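Local coordinates for odorant-binding protein 1d (Locusta migratoria, PDB 4PT1), which probably binds small odorant molecules and carries them as a secreted member of the PBP/GOBP family of insect odorant-binding proteins, at residues 8-13 with 73-78; 46-51 with 99-104; 89-94 with 107-112. One frame throughout, in Å; residues are numbered along the deposited sequence.

Interaction 1 of 3, residues 8-13 with 73-78; sequences TGRIMD and LENVPP
Asn75 OD1 is gripped by two nitrogens of a single guanidinium, approached side-on. Arg10 NE donates to Asn75 OD1 at 2.6 Å, nearly along the C=O axis, with an N-H...O angle of 151°. The second bond, from Arg10 NH2 to Asn75 OD1, is 2.9 Å and more bent, and NH2 sits above the carbonyl plane. The oxygen lies in the guanidinium plane, while the amide is turned 50° from it. Arg10 CG takes the crowded position between backbone N and carbonyl carbon (chi1 62°), and the chain then runs extended to NE. Glu74 CB lies over one guanidinium face, offset toward the rim. The Glu74 carboxylate is only a long charge partner, out of plane; Glu71 makes a second salt bridge, to Arg10 NH2. Asn75 ND2 donates to Phe58 O and Glu72, so the buried amide is held at both ends. A water joins the backbones, accepting from Ile11 N at 3.1 Å and donating to Asn75 O at 2.6 Å. Beside it Ile11 CD1 packs on Asn75 CB at 3.6 Å. Gly9, the N-cap residue, lies close to Pro77 and Pro78; a CB there would be tight against both and, at these backbone angles, would also clash with Thr8 O. The contact thus pins the start of helix 10-13 to the C-terminal end of helix 69-75, with Ile11 and Met12 also meeting Phe125 of helix 115-129.

Interaction 2 of 3, residues 46-51 with 99-104; sequences DFKCYL and ACETAY
The tight part lies where segments 46-51 and 99-104 of helices 45-57 and 99-113 cross at 75°, their axes 7.5 Å apart. Cys49 SG and Cys100 SG are joined at 2.0 Å, with a disulfide torsion of 107°. Further along, Leu51 CD1 reaches Tyr104 CD1 at 3.5 Å, oblique to the ring, and Leu51 CB lies near Ala103 CB. Phe47 meets Tyr104 edge to edge, CE2 to CE1 at 3.9 Å. The Cys49-Cys100 bridge is one of the three disulfides that tie together the all-helical odorant-binding fold, and Leu51 lines the pocket holding 2-(2-methoxyethoxy)ethanol. Lys48 leads out to the looser, watered side. Its chain, extended beyond CG, crosses one face of the Tyr104 ring, with CE 3.9 Å from the ring centroid in a CH-pi contact. Lys48 NZ then bonds Glu101 OE1 at 2.6 Å on the syn lone pair, in a salt bridge. A water accepts from Lys48 NZ and donates to Glu101 OE2, which Gln105 also holds. An alanine in place of Lys48, lacking the ring cover and the ammonium, would probably loosen Tyr104 and leave the Glu101 carboxylate less well fixed. Glu101 bends at chi2 (66°) to run alongside the lysine.

Interaction 3 of 3, residues 89-94 with 107-112; sequences HSCKHI and HQCYKQ
Cys91 SG and Cys109 SG are the centre of the contact, bonded at 2.0 Å with a disulfide torsion of -85°. The two half-cystines approach differently: Cys91 SG stands beside its backbone N (chi1 -66°), whereas Cys109 SG is anti to its own N (chi1 -178°). Around the bridge, Cys91 CB touches Tyr110 CE1 at 3.7 Å, obliquely to the ring. Cys91 SG lies at the edge of that ring, 5.1 Å from its centroid, a sulfur-aromatic contact. On the Cys109 side, Ile94 CG1 packs against Cys109 CB at 4.1 Å. In the next shell, a type I turn from Cys91 to Ile94, closed by a weak backbone bond, brings Ile94 round to the bridge. Tyr110 is fixed by its hydroxyl, which hydrogen-bonds Glu72, and by packing on Val87 and Val88 of helix 81-90. Ser90 OG bonds Val87 O locally, and its pairing with Ser113 OG links this region to helix 99-113. Cys91-Cys109 is one of the three disulfides of the odorant-binding fold, tying the turn after helix 81-90 to helix 99-113. A covalent bond and apolar packing carry this contact, so its hold on the chain leaving helix 81-90 probably depends chiefly on the disulfide staying oxidised.

Overall arrangement
Interactions 2 and 3 share helix 99-113, bonded by a disulfide to helix 45-57 in interaction 2 and to the turn after helix 81-90 in interaction 3. Their centres are about 14 Å apart, and they touch through Leu51 and His107, both residues of the ligand pocket. Interaction 1 lies across the chain's centre from interaction 2, about 20 Å away between centres and not touching it. It meets interaction 3, about 17 Å away between centres, where Leu73 packs on His89. Along the chain, interaction 1 closes before interaction 3 opens, while the segments of interaction 2 alternate with those of both. Together they join separate parts of the chain near the pocket, consistent with holding its walls together.

Interaction 1 of 3, residues 8-13 with 73-78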
loop_
_atom_site.group_PDB
_atom_site.type_symbol
_atom_site.label_atom_id
_atom_site.label_comp_id
_atom_site.label_asym_id
_atom_site.label_seq_id
_atom_site.Cartn_x
_atom_site.Cartn_y
_atom_site.Cartn_z
ATOM N N THR A 8 -11.794 -8.050 -1.230
ATOM C CA THR A 8 -12.139 -7.548 -2.557
ATOM C C THR A 8 -11.870 -6.033 -2.583
ATOM O O THR A 8 -11.063 -5.549 -1.789
ATOM C CB THR A 8 -13.597 -7.893 -2.950
ATOM O OG1 THR A 8 -14.523 -7.205 -2.097
ATOM C CG2 THR A 8 -13.831 -9.392 -2.853
ATOM N N GLY A 9 -12.502 -5.296 -3.492
ATOM C CA GLY A 9 -12.265 -3.851 -3.621
ATOM C C GLY A 9 -11.393 -3.490 -4.812
ATOM O O GLY A 9 -10.787 -4.367 -5.432
ATOM N N ARG A 10 -11.329 -2.197 -5.134
ATOM C CA ARG A 10 -10.664 -1.740 -6.363
ATOM C C ARG A 10 -9.165 -2.041 -6.396
ATOM O O ARG A 10 -8.630 -2.384 -7.447
ATOM C CB ARG A 10 -10.942 -0.254 -6.650
ATOM C CG ARG A 10 -10.467 0.768 -5.620
ATOM C CD ARG A 10 -11.061 2.145 -5.942
ATOM N NE ARG A 10 -10.453 3.245 -5.185
ATOM C CZ ARG A 10 -10.745 4.539 -5.349
ATOM N NH1 ARG A 10 -11.643 4.921 -6.254
ATOM N NH2 ARG A 10 -10.131 5.466 -4.605
ATOM N N ILE A 11 -8.490 -1.951 -5.251
ATOM C CA ILE A 11 -7.059 -2.242 -5.205
ATOM C C ILE A 11 -6.785 -3.734 -5.438
ATOM O O ILE A 11 -5.915 -4.112 -6.229
ATOM C CB ILE A 11 -6.417 -1.784 -3.876
ATOM C CG1 ILE A 11 -6.477 -0.257 -3.768
ATOM C CG2 ILE A 11 -4.978 -2.253 -3.798
ATOM C CD1 ILE A 11 -5.658 0.292 -2.614
ATOM N N MET A 12 -7.539 -4.593 -4.775
ATOM C CA MET A 12 -7.340 -6.018 -4.977
ATOM C C MET A 12 -7.712 -6.423 -6.404
ATOM O O MET A 12 -6.977 -7.213 -7.029
ATOM C CB MET A 12 -8.115 -6.838 -3.939
ATOM C CG MET A 12 -7.534 -6.719 -2.537
ATOM S SD MET A 12 -5.836 -7.314 -2.414
ATOM C CE MET A 12 -5.291 -6.563 -0.880
ATOM N N ASP A 13 -8.816 -5.875 -6.916
ATOM C CA ASP A 13 -9.271 -6.139 -8.302
ATOM C C ASP A 13 -8.190 -5.845 -9.335
ATOM O O ASP A 13 -8.026 -6.593 -10.307
ATOM C CB ASP A 13 -10.500 -5.284 -8.670
ATOM C CG ASP A 13 -11.819 -5.841 -8.129
ATOM O OD1 ASP A 13 -11.906 -7.055 -7.828
ATOM O OD2 ASP A 13 -12.785 -5.045 -8.024
ATOM N N LEU A 73 -9.702 6.295 1.969
ATOM C CA LEU A 73 -10.804 5.645 2.674
ATOM C C LEU A 73 -11.582 4.783 1.712
ATOM O O LEU A 73 -11.963 3.671 2.052
ATOM C CB LEU A 73 -11.712 6.663 3.364
ATOM C CG LEU A 73 -11.082 7.485 4.498
ATOM C CD1 LEU A 73 -11.979 8.628 4.921
ATOM C CD2 LEU A 73 -10.696 6.644 5.711
ATOM N N GLU A 74 -11.812 5.281 0.503
ATOM C CA GLU A 74 -12.439 4.450 -0.526
ATOM C C GLU A 74 -11.588 3.221 -0.890
ATOM O O GLU A 74 -12.134 2.154 -1.207
ATOM C CB GLU A 74 -12.742 5.263 -1.781
ATOM C CG GLU A 74 -13.901 6.229 -1.629
ATOM C CD GLU A 74 -14.212 6.949 -2.930
ATOM O OE1 GLU A 74 -14.565 6.267 -3.925
ATOM O OE2 GLU A 74 -14.092 8.197 -2.960
ATOM N N ASN A 75 -10.264 3.368 -0.839
ATOM C CA ASN A 75 -9.328 2.255 -1.144
ATOM C C ASN A 75 -9.335 1.110 -0.136
ATOM O O ASN A 75 -8.839 0.022 -0.429
ATOM C CB ASN A 75 -7.887 2.764 -1.302
ATOM C CG ASN A 75 -7.692 3.569 -2.560
ATOM O OD1 ASN A 75 -8.455 3.413 -3.504
ATOM N ND2 ASN A 75 -6.687 4.472 -2.572
ATOM N N VAL A 76 -9.860 1.347 1.061
ATOM C CA VAL A 76 -9.927 0.267 2.073
ATOM C C VAL A 76 -10.891 -0.823 1.597
ATOM O O VAL A 76 -12.010 -0.502 1.210
ATOM C CB VAL A 76 -10.419 0.788 3.434
ATOM C CG1 VAL A 76 -10.556 -0.361 4.430
ATOM C CG2 VAL A 76 -9.490 1.876 3.958
ATOM N N PRO A 77 -10.449 -2.100 1.576
ATOM C CA PRO A 77 -11.313 -3.190 1.116
ATOM C C PRO A 77 -12.577 -3.251 1.942
ATOM O O PRO A 77 -12.526 -3.011 3.156
ATOM C CB PRO A 77 -10.447 -4.435 1.349
ATOM C CG PRO A 77 -9.069 -3.939 1.166
ATOM C CD PRO A 77 -9.068 -2.557 1.760
ATOM N N PRO A 78 -13.717 -3.560 1.303
ATOM C CA PRO A 78 -14.991 -3.498 2.031
ATOM C C PRO A 78 -15.054 -4.429 3.241
ATOM O O PRO A 78 -15.761 -4.122 4.201
ATOM C CB PRO A 78 -16.053 -3.846 0.958
ATOM C CG PRO A 78 -15.303 -4.489 -0.142
ATOM C CD PRO A 78 -13.902 -3.944 -0.116
HETATM O O HOH W 1 -9.787 -1.136 -2.598
#

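Interaction 2 of 3, residues 46-51 with 99-104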
loop_
_atom_site.group_PDB
_atom_site.type_symbol
_atom_site.label_atom_id
_atom_site.label_comp_id
_atom_site.label_asym_id
_atom_site.label_seq_id
_atom_site.Cartn_x
_atom_site.Cartn_y
_atom_site.Cartn_z
ATOM N N ASP A 46 13.847 2.251 -4.350
ATOM C CA ASP A 46 12.881 1.831 -5.382
ATOM C C ASP A 46 11.612 1.210 -4.817
ATOM O O ASP A 46 10.538 1.426 -5.356
ATOM C CB ASP A 46 13.495 0.839 -6.370
ATOM C CG ASP A 46 14.633 1.439 -7.178
ATOM O OD1 ASP A 46 14.529 2.623 -7.528
ATOM O OD2 ASP A 46 15.605 0.715 -7.478
ATOM N N PHE A 47 11.731 0.430 -3.751
ATOM C CA PHE A 47 10.529 -0.092 -3.102
ATOM C C PHE A 47 9.632 1.043 -2.556
ATOM O O PHE A 47 8.413 1.021 -2.726
ATOM C CB PHE A 47 10.870 -1.106 -2.017
ATOM C CG PHE A 47 9.662 -1.593 -1.282
ATOM C CD1 PHE A 47 8.772 -2.430 -1.908
ATOM C CD2 PHE A 47 9.395 -1.160 0.002
ATOM C CE1 PHE A 47 7.632 -2.864 -1.247
ATOM C CE2 PHE A 47 8.258 -1.580 0.671
ATOM C CZ PHE A 47 7.376 -2.432 0.034
ATOM N N LYS A 48 10.215 2.051 -1.923
ATOM C CA LYS A 48 9.433 3.213 -1.480
ATOM C C LYS A 48 8.660 3.878 -2.635
ATOM O O LYS A 48 7.482 4.255 -2.503
ATOM C CB LYS A 48 10.338 4.232 -0.799
ATOM C CG LYS A 48 11.109 3.620 0.367
ATOM C CD LYS A 48 11.762 4.680 1.222
ATOM C CE LYS A 48 12.599 4.039 2.318
ATOM N NZ LYS A 48 13.531 5.014 2.939
ATOM N N CYS A 49 9.320 4.017 -3.775
ATOM C CA CYS A 49 8.683 4.647 -4.919
ATOM C C CYS A 49 7.631 3.725 -5.534
ATOM O O CYS A 49 6.680 4.202 -6.111
ATOM C CB CYS A 49 9.732 5.090 -5.942
ATOM S SG CYS A 49 10.700 6.524 -5.382
ATOM N N TYR A 50 7.783 2.415 -5.348
ATOM C CA TYR A 50 6.742 1.461 -5.715
ATOM C C TYR A 50 5.459 1.673 -4.878
ATOM O O TYR A 50 4.359 1.720 -5.434
ATOM C CB TYR A 50 7.263 0.046 -5.567
ATOM C CG TYR A 50 6.233 -1.016 -5.824
ATOM C CD1 TYR A 50 5.954 -1.444 -7.129
ATOM C CD2 TYR A 50 5.557 -1.622 -4.776
ATOM C CE1 TYR A 50 5.029 -2.435 -7.358
ATOM C CE2 TYR A 50 4.607 -2.609 -4.999
ATOM C CZ TYR A 50 4.350 -3.003 -6.290
ATOM O OH TYR A 50 3.443 -3.977 -6.490
ATOM N N LEU A 51 5.585 1.799 -3.552
ATOM C CA LEU A 51 4.456 2.180 -2.684
ATOM C C LEU A 51 3.814 3.486 -3.148
ATOM O O LEU A 51 2.576 3.585 -3.280
ATOM C CB LEU A 51 4.890 2.318 -1.214
ATOM C CG LEU A 51 5.366 1.018 -0.535
ATOM C CD1 LEU A 51 5.821 1.318 0.887
ATOM C CD2 LEU A 51 4.305 -0.087 -0.554
ATOM N N ALA A 99 8.136 12.667 -1.954
ATOM C CA ALA A 99 6.941 11.865 -2.292
ATOM C C ALA A 99 7.063 10.370 -1.983
ATOM O O ALA A 99 6.149 9.805 -1.379
ATOM C CB ALA A 99 6.503 12.079 -3.733
ATOM N N CYS A 100 8.172 9.733 -2.368
ATOM C CA CYS A 100 8.377 8.316 -2.066
ATOM C C CYS A 100 8.497 7.982 -0.567
ATOM O O CYS A 100 7.930 6.989 -0.098
ATOM C CB CYS A 100 9.562 7.745 -2.859
ATOM S SG CYS A 100 9.311 7.838 -4.656
ATOM N N GLU A 101 9.252 8.784 0.177
ATOM C CA GLU A 101 9.444 8.529 1.619
ATOM C C GLU A 101 8.080 8.675 2.305
ATOM O O GLU A 101 7.702 7.817 3.090
ATOM C CB GLU A 101 10.520 9.474 2.213
ATOM C CG GLU A 101 10.980 9.174 3.653
ATOM C CD GLU A 101 11.721 7.857 3.829
ATOM O OE1 GLU A 101 12.189 7.275 2.837
ATOM O OE2 GLU A 101 11.863 7.392 4.987
ATOM N N THR A 102 7.348 9.732 1.954
ATOM C CA THR A 102 5.958 9.988 2.435
ATOM C C THR A 102 5.078 8.758 2.293
ATOM O O THR A 102 4.466 8.302 3.274
ATOM C CB THR A 102 5.302 11.169 1.678
ATOM O OG1 THR A 102 5.957 12.397 2.035
ATOM C CG2 THR A 102 3.790 11.306 1.991
ATOM N N ALA A 103 5.020 8.201 1.083
ATOM C CA ALA A 103 4.238 6.972 0.887
ATOM C C ALA A 103 4.733 5.846 1.795
ATOM O O ALA A 103 3.938 5.204 2.473
ATOM C CB ALA A 103 4.269 6.527 -0.569
ATOM N N TYR A 104 6.051 5.615 1.825
ATOM C CA TYR A 104 6.619 4.449 2.553
ATOM C C TYR A 104 6.300 4.515 4.056
ATOM O O TYR A 104 5.993 3.494 4.678
ATOM C CB TYR A 104 8.137 4.297 2.276
ATOM C CG TYR A 104 8.844 3.196 3.072
ATOM C CD1 TYR A 104 8.832 1.862 2.648
ATOM C CD2 TYR A 104 9.517 3.490 4.237
ATOM C CE1 TYR A 104 9.484 0.866 3.381
ATOM C CE2 TYR A 104 10.170 2.511 4.985
ATOM C CZ TYR A 104 10.151 1.191 4.559
ATOM O OH TYR A 104 10.801 0.196 5.294
HETATM O O HOH W 2 14.177 5.908 5.374
#

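Interaction 3 of 3, residues 89-94 with 107-112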
loop_
_atom_site.group_PDB
_atom_site.type_symbol
_atom_site.label_atom_id
_atom_site.label_comp_id
_atom_site.label_asym_id
_atom_site.label_seq_id
_atom_site.Cartn_x
_atom_site.Cartn_y
_atom_site.Cartn_z
ATOM N N HIS A 89 -7.319 7.012 9.345
ATOM C CA HIS A 89 -7.546 8.250 10.096
ATOM C C HIS A 89 -6.422 8.496 11.046
ATOM O O HIS A 89 -6.067 9.658 11.294
ATOM C CB HIS A 89 -8.907 8.251 10.811
ATOM C CG HIS A 89 -10.075 8.558 9.896
ATOM N ND1 HIS A 89 -10.294 9.790 9.392
ATOM C CD2 HIS A 89 -11.109 7.758 9.431
ATOM C CE1 HIS A 89 -11.393 9.773 8.624
ATOM N NE2 HIS A 89 -11.893 8.527 8.642
ATOM N N SER A 90 -5.817 7.426 11.563
ATOM C CA SER A 90 -4.714 7.580 12.517
ATOM C C SER A 90 -3.393 8.020 11.850
ATOM O O SER A 90 -2.473 8.487 12.533
ATOM C CB SER A 90 -4.528 6.310 13.362
ATOM O OG SER A 90 -3.932 5.245 12.647
ATOM N N CYS A 91 -3.324 7.912 10.521
ATOM C CA CYS A 91 -2.081 8.114 9.757
ATOM C C CYS A 91 -2.182 9.230 8.711
ATOM O O CYS A 91 -1.288 9.399 7.864
ATOM C CB CYS A 91 -1.702 6.786 9.094
ATOM S SG CYS A 91 -1.259 5.504 10.296
ATOM N N LYS A 92 -3.263 10.002 8.786
ATOM C CA LYS A 92 -3.610 10.957 7.737
ATOM C C LYS A 92 -2.793 12.261 7.753
ATOM O O LYS A 92 -2.940 13.083 6.838
ATOM C CB LYS A 92 -5.107 11.291 7.777
ATOM C CG LYS A 92 -5.611 11.937 9.069
ATOM C CD LYS A 92 -7.118 12.132 8.994
ATOM C CE LYS A 92 -7.751 12.349 10.356
ATOM N NZ LYS A 92 -9.231 12.357 10.214
ATOM N N HIS A 93 -1.950 12.437 8.772
ATOM C CA HIS A 93 -1.102 13.638 8.913
ATOM C C HIS A 93 0.369 13.395 8.658
ATOM O O HIS A 93 1.206 14.269 8.934
ATOM C CB HIS A 93 -1.284 14.252 10.302
ATOM C CG HIS A 93 -2.695 14.700 10.589
ATOM N ND1 HIS A 93 -3.381 15.505 9.757
ATOM C CD2 HIS A 93 -3.537 14.436 11.663
ATOM C CE1 HIS A 93 -4.606 15.728 10.263
ATOM N NE2 HIS A 93 -4.699 15.073 11.432
ATOM N N ILE A 94 0.708 12.221 8.134
ATOM C CA ILE A 94 2.077 11.861 7.814
ATOM C C ILE A 94 2.415 12.548 6.487
ATOM O O ILE A 94 1.608 12.554 5.540
ATOM C CB ILE A 94 2.265 10.328 7.695
ATOM C CG1 ILE A 94 1.918 9.626 9.018
ATOM C CG2 ILE A 94 3.701 9.967 7.311
ATOM C CD1 ILE A 94 2.975 9.794 10.099
ATOM N N HIS A 107 2.721 4.139 5.030
ATOM C CA HIS A 107 2.620 2.695 5.152
ATOM C C HIS A 107 3.222 2.116 6.416
ATOM O O HIS A 107 2.646 1.208 7.000
ATOM C CB HIS A 107 3.180 2.032 3.923
ATOM C CG HIS A 107 2.151 1.835 2.852
ATOM N ND1 HIS A 107 1.501 0.659 2.677
ATOM C CD2 HIS A 107 1.617 2.729 1.923
ATOM C CE1 HIS A 107 0.623 0.797 1.663
ATOM N NE2 HIS A 107 0.694 2.066 1.211
ATOM N N GLN A 108 4.356 2.646 6.868
ATOM C CA GLN A 108 4.898 2.184 8.144
ATOM C C GLN A 108 3.982 2.613 9.293
ATOM O O GLN A 108 3.837 1.855 10.235
ATOM C CB GLN A 108 6.339 2.645 8.359
ATOM C CG GLN A 108 7.337 2.140 7.314
ATOM C CD GLN A 108 6.970 0.802 6.695
ATOM O OE1 GLN A 108 6.442 0.737 5.576
ATOM N NE2 GLN A 108 7.253 -0.284 7.419
ATOM N N CYS A 109 3.366 3.796 9.206
ATOM C CA CYS A 109 2.284 4.202 10.140
ATOM C C CYS A 109 1.085 3.248 10.119
ATOM O O CYS A 109 0.563 2.902 11.180
ATOM C CB CYS A 109 1.805 5.641 9.908
ATOM S SG CYS A 109 0.510 6.203 11.058
ATOM N N TYR A 110 0.624 2.828 8.944
ATOM C CA TYR A 110 -0.412 1.798 8.910
ATOM C C TYR A 110 -0.009 0.521 9.652
ATOM O O TYR A 110 -0.797 -0.046 10.417
ATOM C CB TYR A 110 -0.768 1.395 7.484
ATOM C CG TYR A 110 -1.376 2.450 6.587
ATOM C CD1 TYR A 110 -1.942 3.617 7.081
ATOM C CD2 TYR A 110 -1.417 2.239 5.204
ATOM C CE1 TYR A 110 -2.504 4.556 6.231
ATOM C CE2 TYR A 110 -1.987 3.175 4.362
ATOM C CZ TYR A 110 -2.537 4.332 4.883
ATOM O OH TYR A 110 -3.083 5.266 4.036
ATOM N N LYS A 111 1.208 0.055 9.380
ATOM C CA LYS A 111 1.800 -1.093 10.057
ATOM C C LYS A 111 1.826 -0.923 11.587
ATOM O O LYS A 111 1.444 -1.840 12.306
ATOM C CB LYS A 111 3.209 -1.343 9.494
ATOM C CG LYS A 111 3.997 -2.482 10.124
ATOM C CD LYS A 111 5.198 -2.860 9.254
ATOM C CE LYS A 111 6.058 -3.941 9.898
ATOM N N GLN A 112 2.249 0.252 12.055
ATOM C CA GLN A 112 2.287 0.600 13.502
ATOM C C GLN A 112 0.894 0.555 14.102
ATOM O O GLN A 112 0.678 -0.022 15.158
ATOM C CB GLN A 112 2.871 2.023 13.693
ATOM C CG GLN A 112 2.825 2.592 15.122
ATOM C CD GLN A 112 3.081 4.097 15.204
ATOM O OE1 GLN A 112 2.836 4.723 16.247
ATOM N NE2 GLN A 112 3.581 4.688 14.111
#